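Putative mandelate racemase (PDB 3OZY) is of unknown function but, as an enolase superfamily member with a magnesium site, probably acts on a sugar-acid substrate. Local coordinates at residues A[228-231]-A[237-240]; A[98-103]-A[259-264]; A[57-62]-A[373-378]; A[31-36]-A[329-334]. All blocks are in the same frame, centred on the assembly; numbering follows the deposited sequence.

Overall arrangement
Three of the four contacts join the N-terminal domain to later parts of the chain, whereas interaction 1 lies wholly within the barrel, between a strand-to-helix loop and the helix it leads into. Interactions 3 and 4 are about 15 Å apart between centres, touch through Q34 and I36 of strand 32-42, and interleave along the sequence, binding that strand to both the barrel and the C-terminal tail. Interaction 2 meets interaction 3 through V102, which packs on V60 and L61. Interaction 1 falls between the two segments of interaction 2, centres about 17 Å apart. Interactions 2 and 4 join the N-terminal domain to the magnesium-binding barrel, and interactions 2 and 3 also reach the second subunit.

Interaction 1: A[228-231]-A[237-240]; sequences EPLS and GHRI
A buried packing contact inside one strand-loop-helix unit brings the imidazole of H238, on helix 235-242, against P229, L230 and S231 of the loop that precedes this helix. L230 lies over one face of the ring, its CD1 offset toward the rim, while its CB is 3.7 Å from H238 CE1. The same methyl presses on the backbone of the neighbouring glycine, with L230 CD1 3.3 Å from G237 C. P229 meets the ring obliquely, its CG 3.8 Å from H238 CD2, and S231 O stands at the ring edge, in plane, 3.3 Å from H238 CE1. The loop follows strand 225-227 of the beta-alpha barrel, whose last residue, E227, is a magnesium ligand; the contact therefore lies just beyond the metal-bearing end of this strand, where the loop packs on the succeeding helix. H238 has CG beside its backbone N and anti to the carbonyl carbon (chi1 -71°), a setting that sends the ring off the helix and into the loop. Both ring nitrogens have partners: ND1 is hydrogen-bonded to D234 O, and NE2 lies 2.8 Å from a water that donates to L230 O at 2.9 Å. Held at these two atoms, the ring has a fixed rotation, and Y265 adds an edge-to-face contact. L230 also packs on L241 of the same helix and on A211 of helix 208-220.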
loop_
_atom_site.group_PDB
_atom_site.type_symbol
_atom_site.label_atom_id
_atom_site.label_comp_id
_atom_site.label_asym_id
_atom_site.label_seq_id
_atom_site.Cartn_x
_atom_site.Cartn_y
_atom_site.Cartn_z
ATOM N N GLU A 228 -17.381 5.567 2.297
ATOM C CA GLU A 228 -16.198 6.077 3.000
ATOM C C GLU A 228 -16.576 7.046 4.122
ATOM O O GLU A 228 -16.096 8.179 4.184
ATOM C CB GLU A 228 -15.181 6.707 2.037
ATOM C CG GLU A 228 -14.474 5.682 1.149
ATOM C CD GLU A 228 -13.182 6.227 0.578
ATOM O OE1 GLU A 228 -13.119 7.450 0.306
ATOM O OE2 GLU A 228 -12.219 5.449 0.410
ATOM N N PRO A 229 -17.430 6.597 5.045
ATOM C CA PRO A 229 -17.823 7.509 6.126
ATOM C C PRO A 229 -16.638 7.881 7.014
ATOM O O PRO A 229 -16.607 8.991 7.559
ATOM C CB PRO A 229 -18.832 6.679 6.923
ATOM C CG PRO A 229 -18.434 5.238 6.652
ATOM C CD PRO A 229 -18.022 5.256 5.199
ATOM N N LEU A 230 -15.673 6.965 7.144
ATOM C CA LEU A 230 -14.522 7.122 8.031
ATOM C C LEU A 230 -13.250 6.791 7.279
ATOM O O LEU A 230 -13.286 6.249 6.175
ATOM C CB LEU A 230 -14.622 6.144 9.211
ATOM C CG LEU A 230 -15.918 6.186 10.022
ATOM C CD1 LEU A 230 -15.996 4.984 10.951
ATOM C CD2 LEU A 230 -16.020 7.479 10.819
ATOM N N SER A 231 -12.117 7.089 7.899
ATOM C CA SER A 231 -10.846 6.548 7.450
ATOM C C SER A 231 -10.986 5.064 7.141
ATOM O O SER A 231 -11.540 4.303 7.948
ATOM C CB SER A 231 -9.814 6.709 8.561
ATOM O OG SER A 231 -8.654 5.941 8.261
ATOM N N GLY A 237 -14.724 1.360 13.541
ATOM C CA GLY A 237 -15.673 2.447 13.364
ATOM C C GLY A 237 -16.783 2.090 12.396
ATOM O O GLY A 237 -17.944 2.465 12.598
ATOM N N HIS A 238 -16.439 1.375 11.330
ATOM C CA HIS A 238 -17.444 0.970 10.355
ATOM C C HIS A 238 -18.395 -0.056 10.972
ATOM O O HIS A 238 -19.602 -0.038 10.715
ATOM C CB HIS A 238 -16.770 0.406 9.097
ATOM C CG HIS A 238 -16.079 1.436 8.247
ATOM N ND1 HIS A 238 -14.824 1.927 8.538
ATOM C CD2 HIS A 238 -16.454 2.034 7.088
ATOM C CE1 HIS A 238 -14.461 2.794 7.605
ATOM N NE2 HIS A 238 -15.429 2.871 6.709
ATOM N N ARG A 239 -17.855 -0.951 11.799
ATOM C CA ARG A 239 -18.710 -1.891 12.514
ATOM C C ARG A 239 -19.703 -1.143 13.403
ATOM O O ARG A 239 -20.885 -1.482 13.447
ATOM C CB ARG A 239 -17.896 -2.880 13.353
ATOM C CG ARG A 239 -18.784 -3.953 14.008
ATOM C CD ARG A 239 -18.070 -4.693 15.144
ATOM N NE ARG A 239 -17.842 -3.822 16.289
ATOM C CZ ARG A 239 -18.798 -3.396 17.111
ATOM N NH1 ARG A 239 -20.064 -3.764 16.927
ATOM N NH2 ARG A 239 -18.486 -2.594 18.122
ATOM N N ILE A 240 -19.221 -0.120 14.103
ATOM C CA ILE A 240 -20.087 0.671 14.971
ATOM C C ILE A 240 -21.240 1.289 14.176
ATOM O O ILE A 240 -22.396 1.264 14.614
ATOM C CB ILE A 240 -19.273 1.744 15.711
ATOM C CG1 ILE A 240 -18.339 1.063 16.719
ATOM C CG2 ILE A 240 -20.200 2.738 16.423
ATOM C CD1 ILE A 240 -17.269 1.961 17.305
HETATM O O HOH W 1 -14.199 4.006 4.505
#

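Interaction 2: A[98-103]-A[259-264]; sequences GHRSVG and RNAFND. With GOL (glycerol), chain M.
A glycerol hydroxyl links R100 to D264, whose charged groups are otherwise beyond salt-bridge range: R100 NH1 donates to glycerol O1 at 2.8 Å in a nearly straight bond (169°), and O1 donates to D264 OD2 at 2.7 Å. The contact joins the N-terminal domain, at the turn between helices 81-97 and 102-122, to helix 258-267 of the beta-alpha barrel. The glycerol probably came from the crystallisation liquor, and it is also hydrogen-bonded to R100 and D264 of the second subunit, which places this site at the dimer interface. A water makes a second link, accepting from R100 NH2 and lying within hydrogen-bonding distance of D264 OD2, though it has more acceptors in reach than protons to give; both O1 and this water lie at the edge of the guanidinium, in its plane. The faces of that group are filled from the same chain. A261 N lies 3.7 Å above one, offset toward the rim, and H99 CE1 lies over the opposite one. R100 turns sharply at its second torsion (chi2 -70°), and its CG sits over the centre of the H99 ring. D233 of the second subunit forms a salt bridge with R100 NH2 and also accepts from H99 ND1. Van der Waals contacts with side-chain carbons complete the fit: R100 NH2 is 3.4 Å from N260 CB, and R100 NH1 is 3.5 Å from A261 CB.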
loop_
_atom_site.group_PDB
_atom_site.type_symbol
_atom_site.label_atom_id
_atom_site.label_comp_id
_atom_site.label_asym_id
_atom_site.label_seq_id
_atom_site.Cartn_x
_atom_site.Cartn_y
_atom_site.Cartn_z
ATOM N N GLY A 98 4.463 -2.728 -1.736
ATOM C CA GLY A 98 3.553 -2.685 -0.598
ATOM C C GLY A 98 2.246 -3.394 -0.877
ATOM O O GLY A 98 1.700 -3.308 -1.978
ATOM N N HIS A 99 1.731 -4.101 0.121
ATOM C CA HIS A 99 0.597 -4.983 -0.116
ATOM C C HIS A 99 -0.747 -4.274 -0.390
ATOM O O HIS A 99 -1.636 -4.898 -0.962
ATOM C CB HIS A 99 0.468 -6.024 1.008
ATOM C CG HIS A 99 0.064 -5.462 2.339
ATOM N ND1 HIS A 99 -0.801 -6.126 3.184
ATOM C CD2 HIS A 99 0.407 -4.318 2.978
ATOM C CE1 HIS A 99 -0.974 -5.413 4.284
ATOM N NE2 HIS A 99 -0.256 -4.308 4.182
ATOM N N ARG A 100 -0.892 -3.002 0.004
ATOM C CA ARG A 100 -2.133 -2.243 -0.255
ATOM C C ARG A 100 -1.749 -0.891 -0.841
ATOM O O ARG A 100 -1.715 0.126 -0.142
ATOM C CB ARG A 100 -2.967 -2.084 1.023
ATOM C CG ARG A 100 -3.108 -3.374 1.861
ATOM C CD ARG A 100 -4.001 -4.437 1.189
ATOM N NE ARG A 100 -4.002 -5.664 1.994
ATOM C CZ ARG A 100 -4.702 -5.834 3.110
ATOM N NH1 ARG A 100 -5.515 -4.880 3.537
ATOM N NH2 ARG A 100 -4.602 -6.975 3.796
ATOM N N SER A 101 -1.458 -0.884 -2.136
ATOM C CA SER A 101 -0.640 0.181 -2.685
ATOM C C SER A 101 -0.982 0.541 -4.118
ATOM O O SER A 101 -1.718 -0.164 -4.810
ATOM C CB SER A 101 0.818 -0.278 -2.675
ATOM O OG SER A 101 1.003 -1.304 -3.648
ATOM N N VAL A 102 -0.383 1.642 -4.564
ATOM C CA VAL A 102 -0.364 2.009 -5.972
ATOM C C VAL A 102 0.157 0.865 -6.863
ATOM O O VAL A 102 -0.203 0.784 -8.038
ATOM C CB VAL A 102 0.460 3.309 -6.186
ATOM C CG1 VAL A 102 1.920 3.109 -5.785
ATOM C CG2 VAL A 102 0.332 3.820 -7.610
ATOM N N GLY A 103 0.999 -0.018 -6.319
ATOM C CA GLY A 103 1.444 -1.172 -7.083
ATOM C C GLY A 103 0.306 -2.137 -7.391
ATOM O O GLY A 103 0.287 -2.781 -8.444
ATOM N N ARG A 259 -8.628 -8.852 -2.000
ATOM C CA ARG A 259 -9.664 -9.516 -1.229
ATOM C C ARG A 259 -9.323 -9.558 0.263
ATOM O O ARG A 259 -10.217 -9.720 1.096
ATOM C CB ARG A 259 -9.885 -10.934 -1.750
ATOM C CG ARG A 259 -8.782 -11.907 -1.401
ATOM C CD ARG A 259 -8.968 -13.196 -2.183
ATOM N NE ARG A 259 -8.606 -13.027 -3.592
ATOM C CZ ARG A 259 -8.775 -13.959 -4.525
ATOM N NH1 ARG A 259 -9.339 -15.122 -4.221
ATOM N NH2 ARG A 259 -8.395 -13.721 -5.769
ATOM N N ASN A 260 -8.044 -9.415 0.603
ATOM C CA ASN A 260 -7.638 -9.476 2.008
ATOM C C ASN A 260 -8.223 -8.334 2.830
ATOM O O ASN A 260 -8.617 -8.519 3.982
ATOM C CB ASN A 260 -6.115 -9.460 2.115
ATOM C CG ASN A 260 -5.475 -10.556 1.311
ATOM O OD1 ASN A 260 -4.747 -10.304 0.340
ATOM N ND2 ASN A 260 -5.754 -11.785 1.692
ATOM N N ALA A 261 -8.278 -7.144 2.238
ATOM C CA ALA A 261 -8.843 -5.989 2.932
ATOM C C ALA A 261 -10.316 -6.225 3.231
ATOM O O ALA A 261 -10.799 -5.985 4.341
ATOM C CB ALA A 261 -8.681 -4.726 2.087
ATOM N N PHE A 262 -11.037 -6.704 2.221
ATOM C CA PHE A 262 -12.474 -6.904 2.366
ATOM C C PHE A 262 -12.803 -8.047 3.323
ATOM O O PHE A 262 -13.787 -7.981 4.055
ATOM C CB PHE A 262 -13.138 -7.029 0.991
ATOM C CG PHE A 262 -12.974 -5.787 0.170
ATOM C CD1 PHE A 262 -13.817 -4.702 0.351
ATOM C CD2 PHE A 262 -11.909 -5.662 -0.702
ATOM C CE1 PHE A 262 -13.635 -3.527 -0.383
ATOM C CE2 PHE A 262 -11.706 -4.494 -1.423
ATOM C CZ PHE A 262 -12.572 -3.416 -1.265
ATOM N N ASN A 263 -11.957 -9.073 3.343
ATOM C CA ASN A 263 -12.125 -10.163 4.297
ATOM C C ASN A 263 -12.026 -9.633 5.723
ATOM O O ASN A 263 -12.811 -10.011 6.593
ATOM C CB ASN A 263 -11.085 -11.251 4.044
ATOM C CG ASN A 263 -11.152 -12.367 5.068
ATOM O OD1 ASN A 263 -10.228 -12.543 5.873
ATOM N ND2 ASN A 263 -12.240 -13.117 5.049
ATOM N N ASP A 264 -11.086 -8.727 5.961
ATOM C CA ASP A 264 -10.969 -8.141 7.293
ATOM C C ASP A 264 -12.222 -7.354 7.677
ATOM O O ASP A 264 -12.663 -7.413 8.816
ATOM C CB ASP A 264 -9.730 -7.257 7.404
ATOM C CG ASP A 264 -8.460 -8.053 7.569
ATOM O OD1 ASP A 264 -8.536 -9.231 7.975
ATOM O OD2 ASP A 264 -7.386 -7.495 7.300
HETATM C C1 GOL M . -6.208 -4.240 6.951
HETATM O O1 GOL M . -6.685 -5.226 6.087
HETATM C C2 GOL M . -4.925 -4.666 7.674
HETATM O O2 GOL M . -4.722 -3.697 8.630
HETATM C C3 GOL M . -3.642 -4.692 6.819
HETATM O O3 GOL M . -2.443 -4.899 7.595
HETATM O O HOH W 2 -5.096 -8.475 6.248
#

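Interaction 3: A[57-62]-A[373-378]; sequences DLAVLK and HAWKGE
E378 O takes two N-H groups: W375 NE1, 2.9 Å away, and Q34 NE2 of strand 32-42. The indole that it holds packs on L58 and A59 at the start of helix 58-73, so the C-terminal tail, having left the barrel, returns to the N-terminal domain, as in other members of the enolase superfamily. The bond from W375 NE1 is nearly straight (166°), and E378 O receives it on a lone pair in the carbonyl plane while lying in the indole plane itself, which fixes the tilt of the ring. The two faces of the indole are covered from opposite segments. Above one, offset toward the rim, is G377 N of its own loop; above the other is L58, whose CD1 makes a CH-pi contact 3.6 Å from the centroid of the five-membered ring of W375. L58 CB lies over the six-membered part, 3.8 Å from W375 CE3. With CG anti to the backbone N (chi1 179°), the tryptophan extends from the loop toward the helix. D57 is the N-cap of that helix, its OD2 accepting from V60 N, and its other oxygen is salt-bridged to R63 of the second subunit, which also packs on W375. At the far end of the indole, W375 CH2 stands 3.6 Å from A59 N and 3.8 Å from A59 CB.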
loop_
_atom_site.group_PDB
_atom_site.type_symbol
_atom_site.label_atom_id
_atom_site.label_comp_id
_atom_site.label_asym_id
_atom_site.label_seq_id
_atom_site.Cartn_x
_atom_site.Cartn_y
_atom_site.Cartn_z
ATOM N N ASP A 57 0.027 9.284 -9.063
ATOM C CA ASP A 57 1.051 9.933 -9.882
ATOM C C ASP A 57 1.361 9.127 -11.142
ATOM O O ASP A 57 1.626 7.925 -11.075
ATOM C CB ASP A 57 2.330 10.137 -9.084
ATOM C CG ASP A 57 3.371 10.896 -9.868
ATOM O OD1 ASP A 57 3.295 12.141 -9.895
ATOM O OD2 ASP A 57 4.247 10.244 -10.484
ATOM N N LEU A 58 1.349 9.794 -12.294
ATOM C CA LEU A 58 1.474 9.087 -13.562
ATOM C C LEU A 58 2.866 8.495 -13.772
ATOM O O LEU A 58 2.981 7.431 -14.375
ATOM C CB LEU A 58 1.099 9.979 -14.748
ATOM C CG LEU A 58 -0.352 10.446 -14.816
ATOM C CD1 LEU A 58 -0.584 11.158 -16.150
ATOM C CD2 LEU A 58 -1.333 9.289 -14.657
ATOM N N ALA A 59 3.908 9.177 -13.296
ATOM C CA ALA A 59 5.267 8.646 -13.428
ATOM C C ALA A 59 5.454 7.414 -12.541
ATOM O O ALA A 59 6.073 6.432 -12.959
ATOM C CB ALA A 59 6.300 9.708 -13.109
ATOM N N VAL A 60 4.914 7.456 -11.322
ATOM C CA VAL A 60 4.950 6.279 -10.453
ATOM C C VAL A 60 4.260 5.092 -11.129
ATOM O O VAL A 60 4.818 3.995 -11.194
ATOM C CB VAL A 60 4.303 6.566 -9.086
ATOM C CG1 VAL A 60 4.102 5.276 -8.294
ATOM C CG2 VAL A 60 5.151 7.546 -8.296
ATOM N N LEU A 61 3.059 5.307 -11.657
ATOM C CA LEU A 61 2.347 4.246 -12.351
ATOM C C LEU A 61 3.113 3.717 -13.560
ATOM O O LEU A 61 3.214 2.501 -13.762
ATOM C CB LEU A 61 0.972 4.734 -12.796
ATOM C CG LEU A 61 -0.127 4.823 -11.730
ATOM C CD1 LEU A 61 -1.342 5.533 -12.298
ATOM C CD2 LEU A 61 -0.525 3.443 -11.215
ATOM N N LYS A 62 3.615 4.627 -14.387
ATOM C CA LYS A 62 4.325 4.225 -15.596
ATOM C C LYS A 62 5.536 3.358 -15.268
ATOM O O LYS A 62 5.760 2.317 -15.895
ATOM C CB LYS A 62 4.745 5.454 -16.402
ATOM C CG LYS A 62 5.502 5.131 -17.683
ATOM C CD LYS A 62 5.839 6.428 -18.423
ATOM C CE LYS A 62 6.553 6.183 -19.747
ATOM N NZ LYS A 62 5.675 5.560 -20.776
ATOM N N HIS A 373 -2.791 13.861 -26.254
ATOM C CA HIS A 373 -2.972 14.184 -24.837
ATOM C C HIS A 373 -1.896 13.609 -23.925
ATOM O O HIS A 373 -2.160 13.272 -22.761
ATOM C CB HIS A 373 -4.376 13.793 -24.369
ATOM C CG HIS A 373 -5.452 14.620 -24.993
ATOM N ND1 HIS A 373 -5.988 14.328 -26.229
ATOM C CD2 HIS A 373 -6.065 15.752 -24.573
ATOM C CE1 HIS A 373 -6.896 15.237 -26.537
ATOM N NE2 HIS A 373 -6.965 16.110 -25.548
ATOM N N ALA A 374 -0.678 13.522 -24.438
ATOM C CA ALA A 374 0.443 13.096 -23.613
ATOM C C ALA A 374 0.627 14.013 -22.406
ATOM O O ALA A 374 0.593 15.239 -22.517
ATOM C CB ALA A 374 1.721 13.029 -24.438
ATOM N N TRP A 375 0.826 13.405 -21.245
ATOM C CA TRP A 375 1.082 14.122 -20.009
ATOM C C TRP A 375 2.360 14.945 -20.109
ATOM O O TRP A 375 3.368 14.481 -20.646
ATOM C CB TRP A 375 1.202 13.094 -18.888
ATOM C CG TRP A 375 1.499 13.596 -17.508
ATOM C CD1 TRP A 375 0.817 14.541 -16.792
ATOM C CD2 TRP A 375 2.516 13.088 -16.637
ATOM N NE1 TRP A 375 1.370 14.671 -15.537
ATOM C CE2 TRP A 375 2.418 13.792 -15.421
ATOM C CE3 TRP A 375 3.517 12.118 -16.780
ATOM C CZ2 TRP A 375 3.278 13.551 -14.346
ATOM C CZ3 TRP A 375 4.368 11.878 -15.717
ATOM C CH2 TRP A 375 4.245 12.590 -14.516
ATOM N N LYS A 376 2.311 16.168 -19.589
ATOM C CA LYS A 376 3.480 17.045 -19.581
ATOM C C LYS A 376 3.838 17.514 -18.170
ATOM O O LYS A 376 4.422 18.582 -17.985
ATOM C CB LYS A 376 3.270 18.242 -20.517
ATOM C CG LYS A 376 3.088 17.852 -21.974
ATOM C CD LYS A 376 2.874 19.073 -22.856
ATOM C CE LYS A 376 2.581 18.662 -24.291
ATOM N NZ LYS A 376 3.598 17.704 -24.813
ATOM N N GLY A 377 3.478 16.715 -17.173
ATOM C CA GLY A 377 3.800 17.027 -15.791
ATOM C C GLY A 377 2.703 17.744 -15.013
ATOM O O GLY A 377 2.907 18.096 -13.854
ATOM N N GLU A 378 1.547 17.959 -15.640
ATOM C CA GLU A 378 0.409 18.585 -14.964
ATOM C C GLU A 378 -0.021 17.760 -13.748
ATOM O O GLU A 378 0.093 16.526 -13.753
ATOM C CB GLU A 378 -0.781 18.713 -15.915
ATOM C CG GLU A 378 -0.501 19.513 -17.184
ATOM C CD GLU A 378 -0.133 18.639 -18.376
ATOM O OE1 GLU A 378 0.346 17.498 -18.181
ATOM O OE2 GLU A 378 -0.321 19.101 -19.520
#

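Interaction 4: A[31-36]-A[329-334]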
loop_
_atom_site.group_PDB
_atom_site.type_symbol
_atom_site.label_atom_id
_atom_site.label_comp_id
_atom_site.label_asym_id
_atom_site.label_seq_id
_atom_site.Cartn_x
_atom_site.Cartn_y
_atom_site.Cartn_z
ATOM N N LEU A 31 -8.041 18.994 -10.832
ATOM C CA LEU A 31 -7.291 19.934 -11.661
ATOM C C LEU A 31 -7.196 19.478 -13.116
ATOM O O LEU A 31 -7.433 20.264 -14.040
ATOM C CB LEU A 31 -5.890 20.142 -11.073
ATOM C CG LEU A 31 -5.842 20.639 -9.622
ATOM C CD1 LEU A 31 -4.407 20.637 -9.083
ATOM C CD2 LEU A 31 -6.496 22.015 -9.467
ATOM N N ASN A 32 -6.837 18.214 -13.325
ATOM C CA ASN A 32 -6.793 17.623 -14.661
ATOM C C ASN A 32 -7.203 16.174 -14.542
ATOM O O ASN A 32 -6.771 15.506 -13.606
ATOM C CB ASN A 32 -5.387 17.707 -15.269
ATOM C CG ASN A 32 -4.941 19.132 -15.502
ATOM O OD1 ASN A 32 -5.282 19.743 -16.527
ATOM N ND2 ASN A 32 -4.180 19.677 -14.558
ATOM N N ARG A 33 -8.046 15.689 -15.449
ATOM C CA ARG A 33 -8.404 14.276 -15.443
ATOM C C ARG A 33 -7.333 13.491 -16.193
ATOM O O ARG A 33 -7.080 13.716 -17.381
ATOM C CB ARG A 33 -9.804 14.046 -16.027
ATOM C CG ARG A 33 -10.939 14.768 -15.262
ATOM C CD ARG A 33 -10.920 14.496 -13.736
ATOM N NE ARG A 33 -11.120 13.081 -13.423
ATOM C CZ ARG A 33 -12.304 12.494 -13.292
ATOM N NH1 ARG A 33 -13.431 13.186 -13.414
ATOM N NH2 ARG A 33 -12.362 11.199 -13.021
ATOM N N GLN A 34 -6.685 12.583 -15.476
ATOM C CA GLN A 34 -5.529 11.876 -16.002
ATOM C C GLN A 34 -5.727 10.372 -15.942
ATOM O O GLN A 34 -6.618 9.870 -15.248
ATOM C CB GLN A 34 -4.281 12.253 -15.198
ATOM C CG GLN A 34 -4.031 13.759 -15.157
ATOM C CD GLN A 34 -2.692 14.142 -14.548
ATOM O OE1 GLN A 34 -2.143 13.441 -13.691
ATOM N NE2 GLN A 34 -2.161 15.274 -14.982
ATOM N N MET A 35 -4.871 9.657 -16.664
ATOM C CA MET A 35 -4.851 8.202 -16.600
ATOM C C MET A 35 -3.570 7.684 -17.212
ATOM O O MET A 35 -2.854 8.403 -17.921
ATOM C CB MET A 35 -6.025 7.600 -17.378
ATOM C CG MET A 35 -5.900 7.760 -18.895
ATOM S SD MET A 35 -7.291 7.077 -19.818
ATOM C CE MET A 35 -7.037 5.326 -19.524
ATOM N N ILE A 36 -3.280 6.427 -16.906
ATOM C CA ILE A 36 -2.376 5.625 -17.711
ATOM C C ILE A 36 -3.212 4.713 -18.593
ATOM O O ILE A 36 -4.094 4.006 -18.106
ATOM C CB ILE A 36 -1.492 4.723 -16.829
ATOM C CG1 ILE A 36 -0.449 5.543 -16.078
ATOM C CG2 ILE A 36 -0.826 3.634 -17.674
ATOM C CD1 ILE A 36 0.652 6.118 -16.962
ATOM N N GLU A 329 -21.691 2.968 -10.725
ATOM C CA GLU A 329 -21.152 4.327 -10.708
ATOM C C GLU A 329 -20.835 4.854 -12.107
ATOM O O GLU A 329 -20.089 4.231 -12.861
ATOM C CB GLU A 329 -19.898 4.392 -9.827
ATOM C CG GLU A 329 -19.332 5.797 -9.725
ATOM C CD GLU A 329 -18.253 5.940 -8.668
ATOM O OE1 GLU A 329 -17.472 4.984 -8.439
ATOM O OE2 GLU A 329 -18.163 7.032 -8.064
ATOM N N TRP A 330 -21.398 6.018 -12.438
ATOM C CA TRP A 330 -21.117 6.670 -13.713
ATOM C C TRP A 330 -20.716 8.130 -13.510
ATOM O O TRP A 330 -21.549 8.971 -13.174
ATOM C CB TRP A 330 -22.308 6.571 -14.684
ATOM C CG TRP A 330 -21.863 6.886 -16.080
ATOM C CD1 TRP A 330 -21.576 8.121 -16.587
ATOM C CD2 TRP A 330 -21.591 5.945 -17.128
ATOM N NE1 TRP A 330 -21.141 8.005 -17.887
ATOM C CE2 TRP A 330 -21.153 6.682 -18.247
ATOM C CE3 TRP A 330 -21.694 4.554 -17.235
ATOM C CZ2 TRP A 330 -20.805 6.073 -19.455
ATOM C CZ3 TRP A 330 -21.357 3.950 -18.434
ATOM C CH2 TRP A 330 -20.911 4.710 -19.527
ATOM N N ASP A 331 -19.439 8.414 -13.740
ATOM C CA ASP A 331 -18.860 9.757 -13.628
ATOM C C ASP A 331 -19.560 10.729 -14.575
ATOM O O ASP A 331 -19.471 10.568 -15.799
ATOM C CB ASP A 331 -17.372 9.638 -14.013
ATOM C CG ASP A 331 -16.581 10.942 -13.929
ATOM O OD1 ASP A 331 -17.143 12.034 -13.712
ATOM O OD2 ASP A 331 -15.340 10.844 -14.091
ATOM N N ILE A 332 -20.233 11.737 -14.010
ATOM C CA ILE A 332 -20.910 12.762 -14.820
ATOM C C ILE A 332 -20.213 14.118 -14.768
ATOM O O ILE A 332 -20.733 15.116 -15.286
ATOM C CB ILE A 332 -22.426 12.907 -14.481
ATOM C CG1 ILE A 332 -22.693 13.112 -12.974
ATOM C CG2 ILE A 332 -23.182 11.692 -14.991
ATOM C CD1 ILE A 332 -21.994 14.291 -12.326
ATOM N N THR A 333 -19.039 14.165 -14.149
ATOM C CA THR A 333 -18.274 15.407 -14.076
ATOM C C THR A 333 -17.537 15.649 -15.396
ATOM O O THR A 333 -17.502 14.777 -16.263
ATOM C CB THR A 333 -17.270 15.402 -12.886
ATOM O OG1 THR A 333 -16.183 14.508 -13.162
ATOM C CG2 THR A 333 -17.962 14.970 -11.604
ATOM N N HIS A 334 -16.937 16.824 -15.550
ATOM C CA HIS A 334 -16.210 17.114 -16.779
ATOM C C HIS A 334 -14.985 16.216 -16.921
ATOM O O HIS A 334 -14.058 16.303 -16.126
ATOM C CB HIS A 334 -15.768 18.574 -16.812
ATOM C CG HIS A 334 -15.096 18.941 -18.091
ATOM N ND1 HIS A 334 -15.734 19.647 -19.089
ATOM C CD2 HIS A 334 -13.863 18.645 -18.563
ATOM C CE1 HIS A 334 -14.909 19.794 -20.111
ATOM N NE2 HIS A 334 -13.767 19.198 -19.816
HETATM O O HOH W 3 -13.938 16.121 -13.425
#
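R33 and D331 form a salt bridge in which one carboxylate oxygen meets both terminal guanidinium nitrogens: R33 NH1 donates to D331 OD2 at 3.1 Å, and R33 NH2 reaches the same D331 OD2 at 3.2 Å in a weak bond. It ties strand 32-42 of the N-terminal antiparallel sheet to the end of strand 328-331 in the beta-alpha barrel, and so joins the two domains of the enolase-superfamily fold. The guanidinium and carboxylate planes are nearly coplanar, 20° apart, and NH1 uses the syn lone pair of OD2, though the bond is bent (138°). N335 ND2 is a further partner of OD2. The other oxygen, D331 OD1, is gripped by T333 twice: T333 N donates to D331 OD1 at 2.9 Å, closing an Asx turn, and T333 OG1 donates to D331 OD1 at 2.7 Å. These two bonds hold the carboxylate in the orientation that the arginine meets, and they would be expected to stabilise its negative charge. R33 comes from the opposite direction along a chain bent at both chi2 and chi3, the second of them at -62°, which curls its head toward D331. A water at the guanidinium edge, in its plane, accepts from R33 NH1 at 3.0 Å and donates to H334 O at 2.7 Å. Around the charged core, R33 and D331 both pack on F306 of a loop. The aliphatic part of the arginine also lies against the backbone, with R33 CG 3.6 Å from H334 O.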